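Long-range contact in sorbitol-6-phosphate dehydrogenase (Erwinia amylovora CFBP1430, PDB 5O3Z), which catalyses the oxidation of sorbitol 6-phosphate at C2, probably yielding fructose 6-phosphate with NAD+ as hydride acceptor: residues 179-191 / 246-258. Sequence-based numbering, arbitrary orientation.
Sequences YGITVHSLMLGNL and AAYCTGQSINVTG
The imidazole of His184 meets the 246-258 segment at its edge and obliquely: Gln252 CA and a water lie at the edge in plane, Cys249 O sits near that plane, and Gln252 N, Gly251 N and Thr250 CA approach obliquely. ND1 accepts from Gln252 N, 3.3 Å away and 26° out of the ring plane, while NE2 makes a weak bond to Cys249 O. CG beside the backbone N (chi1 -58°) carries the ring toward Cys249 and Thr250; Tyr241 meets it edge-to-face. Histidine suits this place because it can accept at one nitrogen and donate at the other. The Gln252 side chain runs beside the ring, its amide turned 55° from it; NE2 bonds Thr250 O and Val261 O of the second subunit. Thr250 OG1 receives Val183 N, and Gly251, in a left-handed backbone conformation that glycine adopts easily, sends its N to Val183 O at 2.7 Å. Beyond, the backbones pair regularly, beginning with a nearly straight Ser185 N to Gln252 O bond of 2.8 Å. On one face Leu186 CD2 packs alongside Ile254 CB (3.9 Å) and Leu188 beside Val256; helix 231-242 covers Leu186, Leu188 and Ile254, and Tyr248 of the second subunit packs on Val256. On the other, Met187, bent at chi2 and chi3, lays SD against Ser253 CB at 3.8 Å, near helix 156-176. Strand 253-256 is thus the chain's parallel edge strand in the 3-2-1-4-5-6-7 Rossmann sheet of short-chain dehydrogenases.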
ATOM      1  N   TYR A 179     -16.695  -0.369  20.449  1.00 31.46           N
ATOM      2  CA  TYR A 179     -16.461   0.100  21.822  1.00 31.95           C
ATOM      3  C   TYR A 179     -15.699   1.412  21.905  1.00 31.53           C
ATOM      4  O   TYR A 179     -15.326   1.825  22.995  1.00 32.01           O
ATOM      5  CB  TYR A 179     -15.666  -0.955  22.593  1.00 30.93           C
ATOM      6  CG  TYR A 179     -16.292  -2.292  22.592  1.00 33.26           C
ATOM      7  CD1 TYR A 179     -17.493  -2.538  23.308  1.00 36.90           C
ATOM      8  CD2 TYR A 179     -15.707  -3.346  21.925  1.00 36.39           C
ATOM      9  CE1 TYR A 179     -18.072  -3.782  23.337  1.00 33.24           C
ATOM     10  CE2 TYR A 179     -16.270  -4.611  21.972  1.00 37.19           C
ATOM     11  CZ  TYR A 179     -17.459  -4.804  22.679  1.00 35.07           C
ATOM     12  OH  TYR A 179     -17.998  -6.043  22.647  1.00 34.62           O
ATOM     13  N   GLY A 180     -15.441   2.084  20.777  1.00 27.32           N
ATOM     14  CA  GLY A 180     -14.712   3.340  20.804  1.00 26.47           C
ATOM     15  C   GLY A 180     -13.281   3.196  21.200  1.00 23.56           C
ATOM     16  O   GLY A 180     -12.660   4.125  21.702  1.00 25.07           O
ATOM     17  N   ILE A 181     -12.727   2.012  21.030  1.00 24.55           N
ATOM     18  CA  ILE A 181     -11.305   1.853  21.239  1.00 24.79           C
ATOM     19  C   ILE A 181     -10.613   1.850  19.871  1.00 24.51           C
ATOM     20  O   ILE A 181     -10.994   1.091  19.037  1.00 23.07           O
ATOM     21  CB  ILE A 181     -10.956   0.522  21.951  1.00 25.25           C
ATOM     22  CG1 ILE A 181     -11.667   0.413  23.318  1.00 26.69           C
ATOM     23  CG2 ILE A 181      -9.452   0.512  22.231  1.00 26.01           C
ATOM     24  CD1 ILE A 181     -11.630  -0.960  23.911  1.00 26.49           C
ATOM     25  N   THR A 182      -9.598   2.679  19.713  1.00 23.36           N
ATOM     26  CA  THR A 182      -8.740   2.688  18.545  1.00 23.89           C
ATOM     27  C   THR A 182      -7.379   1.972  18.783  1.00 23.83           C
ATOM     28  O   THR A 182      -6.875   1.903  19.888  1.00 24.36           O
ATOM     29  CB  THR A 182      -8.455   4.115  18.068  1.00 22.38           C
ATOM     30  OG1 THR A 182      -7.557   4.763  18.960  1.00 24.58           O
ATOM     31  CG2 THR A 182      -9.679   4.908  17.912  1.00 22.25           C
ATOM     32  N   VAL A 183      -6.763   1.509  17.684  1.00 24.35           N
ATOM     33  CA  VAL A 183      -5.586   0.637  17.681  1.00 22.63           C
ATOM     34  C   VAL A 183      -4.723   1.065  16.499  1.00 22.45           C
ATOM     35  O   VAL A 183      -5.254   1.141  15.362  1.00 22.52           O
ATOM     36  CB  VAL A 183      -6.018  -0.808  17.442  1.00 22.83           C
ATOM     37  CG1 VAL A 183      -4.822  -1.797  17.688  1.00 22.13           C
ATOM     38  CG2 VAL A 183      -7.240  -1.171  18.285  1.00 24.30           C
ATOM     39  N   HIS A 184      -3.461   1.323  16.758  1.00 22.82           N
ATOM     40  CA  HIS A 184      -2.430   1.720  15.787  1.00 22.93           C
ATOM     41  C   HIS A 184      -1.145   1.030  15.985  1.00 24.61           C
ATOM     42  O   HIS A 184      -0.815   0.628  17.111  1.00 23.28           O
ATOM     43  CB  HIS A 184      -2.140   3.205  15.886  1.00 23.19           C
ATOM     44  CG  HIS A 184      -3.335   4.064  15.677  1.00 23.03           C
ATOM     45  ND1 HIS A 184      -3.938   4.186  14.428  1.00 24.12           N
ATOM     46  CD2 HIS A 184      -4.084   4.796  16.548  1.00 23.16           C
ATOM     47  CE1 HIS A 184      -5.030   4.933  14.555  1.00 23.94           C
ATOM     48  NE2 HIS A 184      -5.139   5.331  15.831  1.00 23.84           N
ATOM     49  N   SER A 185      -0.378   0.907  14.893  1.00 21.28           N
ATOM     50  CA  SER A 185       0.972   0.443  14.942  1.00 20.86           C
ATOM     51  C   SER A 185       1.848   1.591  14.469  1.00 21.93           C
ATOM     52  O   SER A 185       1.545   2.271  13.437  1.00 20.53           O
ATOM     53  CB  SER A 185       1.124  -0.808  14.061  1.00 21.49           C
ATOM     54  OG  SER A 185       0.597  -1.976  14.697  1.00 21.62           O
ATOM     55  N   LEU A 186       2.931   1.833  15.194  1.00 21.02           N
ATOM     56  CA  LEU A 186       3.849   2.904  14.855  1.00 21.72           C
ATOM     57  C   LEU A 186       5.034   2.348  14.185  1.00 22.40           C
ATOM     58  O   LEU A 186       5.752   1.560  14.780  1.00 21.03           O
ATOM     59  CB  LEU A 186       4.317   3.692  16.117  1.00 23.01           C
ATOM     60  CG  LEU A 186       3.297   4.388  16.992  1.00 23.71           C
ATOM     61  CD1 LEU A 186       3.983   5.382  17.961  1.00 24.17           C
ATOM     62  CD2 LEU A 186       2.215   5.078  16.131  1.00 25.02           C
ATOM     63  N   MET A 187       5.267   2.729  12.920  1.00 19.99           N
ATOM     64  CA  MET A 187       6.303   2.125  12.171  1.00 21.19           C
ATOM     65  C   MET A 187       7.564   2.925  12.281  1.00 22.20           C
ATOM     66  O   MET A 187       7.845   3.823  11.499  1.00 24.83           O
ATOM     67  CB  MET A 187       5.822   1.855  10.707  1.00 20.72           C
ATOM     68  CG  MET A 187       4.329   1.557  10.591  1.00 19.59           C
ATOM     69  SD  MET A 187       3.807   0.045  11.451  1.00 20.16           S
ATOM     70  CE  MET A 187       4.589  -1.240  10.435  1.00 19.82           C
ATOM     71  N   LEU A 188       8.404   2.601  13.236  1.00 23.25           N
ATOM     72  CA  LEU A 188       9.604   3.415  13.479  1.00 23.21           C
ATOM     73  C   LEU A 188      10.691   3.204  12.508  1.00 23.69           C
ATOM     74  O   LEU A 188      10.920   2.089  12.037  1.00 23.89           O
ATOM     75  CB  LEU A 188      10.179   3.115  14.874  1.00 23.19           C
ATOM     76  CG  LEU A 188       9.152   3.277  16.009  1.00 23.18           C
ATOM     77  CD1 LEU A 188       9.859   3.125  17.326  1.00 23.78           C
ATOM     78  CD2 LEU A 188       8.285   4.523  15.997  1.00 24.30           C
ATOM     79  N   GLY A 189      11.447   4.269  12.197  1.00 24.62           N
ATOM     80  CA  GLY A 189      12.712   4.108  11.520  1.00 23.19           C
ATOM     81  C   GLY A 189      13.743   3.652  12.548  1.00 26.17           C
ATOM     82  O   GLY A 189      13.378   3.201  13.630  1.00 28.18           O
ATOM     83  N   ASN A 190      15.007   3.830  12.228  1.00 26.91           N
ATOM     84  CA  ASN A 190      16.111   3.310  13.003  1.00 29.49           C
ATOM     85  C   ASN A 190      16.447   4.267  14.147  1.00 30.07           C
ATOM     86  O   ASN A 190      16.595   5.474  13.922  1.00 30.62           O
ATOM     87  CB  ASN A 190      17.359   3.167  12.128  1.00 32.01           C
ATOM     88  CG  ASN A 190      17.204   2.151  11.003  1.00 35.12           C
ATOM     89  OD1 ASN A 190      16.911   0.973  11.249  1.00 32.88           O
ATOM     90  ND2 ASN A 190      17.545   2.570   9.769  1.00 30.67           N
ATOM     91  N   LEU A 191      16.534   3.740  15.369  1.00 30.51           N
ATOM     92  CA  LEU A 191      16.862   4.528  16.577  1.00 30.47           C
ATOM     93  C   LEU A 191      18.373   4.454  16.734  1.00 31.08           C
ATOM     94  O   LEU A 191      18.916   3.679  17.539  1.00 31.94           O
ATOM     95  CB  LEU A 191      16.125   3.945  17.750  1.00 31.79           C
ATOM     96  CG  LEU A 191      14.637   3.695  17.503  1.00 31.14           C
ATOM     97  CD1 LEU A 191      14.116   2.700  18.515  1.00 30.84           C
ATOM     98  CD2 LEU A 191      13.885   4.988  17.656  1.00 31.76           C
ATOM     99  N   ALA A 246      -7.527  12.288  18.086  1.00 28.72           N
ATOM    100  CA  ALA A 246      -7.374  11.255  17.068  1.00 27.46           C
ATOM    101  C   ALA A 246      -8.450  10.192  17.189  1.00 27.73           C
ATOM    102  O   ALA A 246      -8.255   9.056  16.732  1.00 29.35           O
ATOM    103  CB  ALA A 246      -5.992  10.641  17.185  1.00 25.86           C
ATOM    104  N   ALA A 247      -9.623  10.534  17.737  1.00 29.03           N
ATOM    105  CA  ALA A 247     -10.718   9.579  17.882  1.00 28.43           C
ATOM    106  C   ALA A 247     -11.296   8.981  16.598  1.00 30.53           C
ATOM    107  O   ALA A 247     -11.834   7.897  16.649  1.00 32.52           O
ATOM    108  CB  ALA A 247     -11.870  10.154  18.729  1.00 30.45           C
ATOM    109  N   TYR A 248     -11.157   9.670  15.462  1.00 28.65           N
ATOM    110  CA  TYR A 248     -11.703   9.199  14.204  1.00 26.07           C
ATOM    111  C   TYR A 248     -10.638   8.481  13.347  1.00 26.10           C
ATOM    112  O   TYR A 248     -10.874   8.192  12.168  1.00 25.94           O
ATOM    113  CB  TYR A 248     -12.358  10.371  13.458  1.00 26.18           C
ATOM    114  CG  TYR A 248     -13.229   9.956  12.365  1.00 25.53           C
ATOM    115  CD1 TYR A 248     -14.441   9.305  12.615  1.00 26.72           C
ATOM    116  CD2 TYR A 248     -12.916  10.315  11.032  1.00 26.57           C
ATOM    117  CE1 TYR A 248     -15.272   8.927  11.603  1.00 26.33           C
ATOM    118  CE2 TYR A 248     -13.760   9.953   9.994  1.00 23.74           C
ATOM    119  CZ  TYR A 248     -14.907   9.277  10.267  1.00 26.71           C
ATOM    120  OH  TYR A 248     -15.730   8.919   9.232  1.00 25.96           O
ATOM    121  N   CYS A 249      -9.479   8.215  13.944  1.00 23.21           N
ATOM    122  CA  CYS A 249      -8.439   7.450  13.307  1.00 25.06           C
ATOM    123  C   CYS A 249      -8.341   6.090  13.963  1.00 24.74           C
ATOM    124  O   CYS A 249      -8.119   5.981  15.217  1.00 25.38           O
ATOM    125  CB  CYS A 249      -7.076   8.183  13.383  1.00 23.72           C
ATOM    126  SG  CYS A 249      -7.073   9.766  12.421  1.00 27.75           S
ATOM    127  N   THR A 250      -8.444   5.034  13.171  1.00 23.07           N
ATOM    128  CA  THR A 250      -8.115   3.708  13.787  1.00 22.48           C
ATOM    129  C   THR A 250      -7.631   2.681  12.770  1.00 22.53           C
ATOM    130  O   THR A 250      -7.907   2.773  11.569  1.00 22.51           O
ATOM    131  CB  THR A 250      -9.328   3.120  14.568  1.00 22.41           C
ATOM    132  OG1 THR A 250      -8.907   1.963  15.343  1.00 21.41           O
ATOM    133  CG2 THR A 250     -10.320   2.652  13.640  1.00 23.55           C
ATOM    134  N   GLY A 251      -6.863   1.717  13.275  1.00 20.78           N
ATOM    135  CA  GLY A 251      -6.267   0.685  12.465  1.00 19.80           C
ATOM    136  C   GLY A 251      -5.034   1.035  11.657  1.00 18.35           C
ATOM    137  O   GLY A 251      -4.691   0.318  10.741  1.00 17.91           O
ATOM    138  N   GLN A 252      -4.425   2.129  11.945  1.00 18.33           N
ATOM    139  CA  GLN A 252      -3.358   2.670  11.138  1.00 19.70           C
ATOM    140  C   GLN A 252      -1.906   2.164  11.378  1.00 20.75           C
ATOM    141  O   GLN A 252      -1.518   1.752  12.474  1.00 21.77           O
ATOM    142  CB  GLN A 252      -3.407   4.212  11.183  1.00 18.82           C
ATOM    143  CG  GLN A 252      -4.725   4.859  10.811  1.00 19.25           C
ATOM    144  CD  GLN A 252      -5.221   4.499   9.443  1.00 18.90           C
ATOM    145  OE1 GLN A 252      -4.513   4.656   8.434  1.00 20.96           O
ATOM    146  NE2 GLN A 252      -6.439   4.000   9.376  1.00 18.76           N
ATOM    147  N   SER A 253      -1.134   2.108  10.306  1.00 20.44           N
ATOM    148  CA  SER A 253       0.305   1.949  10.377  1.00 20.86           C
ATOM    149  C   SER A 253       0.844   3.312  10.168  1.00 22.05           C
ATOM    150  O   SER A 253       0.786   3.821   9.045  1.00 22.03           O
ATOM    151  CB  SER A 253       0.792   0.985   9.296  1.00 23.37           C
ATOM    152  OG  SER A 253       0.156  -0.285   9.383  1.00 22.44           O
ATOM    153  N   ILE A 254       1.318   3.966  11.237  1.00 22.04           N
ATOM    154  CA  ILE A 254       1.735   5.361  11.185  1.00 21.61           C
ATOM    155  C   ILE A 254       3.247   5.418  11.014  1.00 22.57           C
ATOM    156  O   ILE A 254       3.990   4.971  11.855  1.00 20.25           O
ATOM    157  CB  ILE A 254       1.336   6.063  12.491  1.00 21.52           C
ATOM    158  CG1 ILE A 254      -0.149   6.093  12.705  1.00 22.64           C
ATOM    159  CG2 ILE A 254       1.878   7.448  12.524  1.00 23.89           C
ATOM    160  CD1 ILE A 254      -1.055   6.556  11.535  1.00 24.40           C
ATOM    161  N   ASN A 255       3.738   5.910   9.884  1.00 23.00           N
ATOM    162  CA  ASN A 255       5.143   5.938   9.677  1.00 22.62           C
ATOM    163  C   ASN A 255       5.801   7.032  10.485  1.00 25.05           C
ATOM    164  O   ASN A 255       5.277   8.163  10.559  1.00 28.08           O
ATOM    165  CB  ASN A 255       5.446   6.157   8.187  1.00 24.17           C
ATOM    166  CG  ASN A 255       4.968   5.017   7.335  1.00 23.66           C
ATOM    167  OD1 ASN A 255       4.291   5.199   6.301  1.00 27.17           O
ATOM    168  ND2 ASN A 255       5.263   3.867   7.756  1.00 21.78           N
ATOM    169  N   VAL A 256       6.975   6.732  11.021  1.00 22.71           N
ATOM    170  CA  VAL A 256       7.768   7.697  11.760  1.00 23.70           C
ATOM    171  C   VAL A 256       9.144   7.432  11.309  1.00 22.25           C
ATOM    172  O   VAL A 256       9.991   6.794  12.018  1.00 22.11           O
ATOM    173  CB  VAL A 256       7.613   7.468  13.294  1.00 25.08           C
ATOM    174  CG1 VAL A 256       8.336   8.545  14.057  1.00 26.52           C
ATOM    175  CG2 VAL A 256       6.136   7.487  13.679  1.00 25.11           C
ATOM    176  N   THR A 257       9.409   7.869  10.066  1.00 21.63           N
ATOM    177  CA  THR A 257      10.567   7.366   9.344  1.00 20.78           C
ATOM    178  C   THR A 257      11.420   8.438   8.680  1.00 22.22           C
ATOM    179  O   THR A 257      12.366   8.109   7.973  1.00 25.15           O
ATOM    180  CB  THR A 257      10.236   6.298   8.235  1.00 19.73           C
ATOM    181  OG1 THR A 257       9.638   6.907   7.038  1.00 18.26           O
ATOM    182  CG2 THR A 257       9.420   5.075   8.751  1.00 18.15           C
ATOM    183  N   GLY A 258      11.121   9.707   8.924  1.00 24.57           N
ATOM    184  CA  GLY A 258      11.836  10.817   8.209  1.00 23.97           C
ATOM    185  C   GLY A 258      11.695  10.756   6.720  1.00 23.73           C
ATOM    186  O   GLY A 258      12.587  11.197   5.975  1.00 23.13           O
TER
HETATM  187  O   HOH W   1     -11.033   0.866  16.535  1.00 31.46           O
HETATM  188  O   HOH W   2      -6.652   7.159  17.871  1.00 29.82           O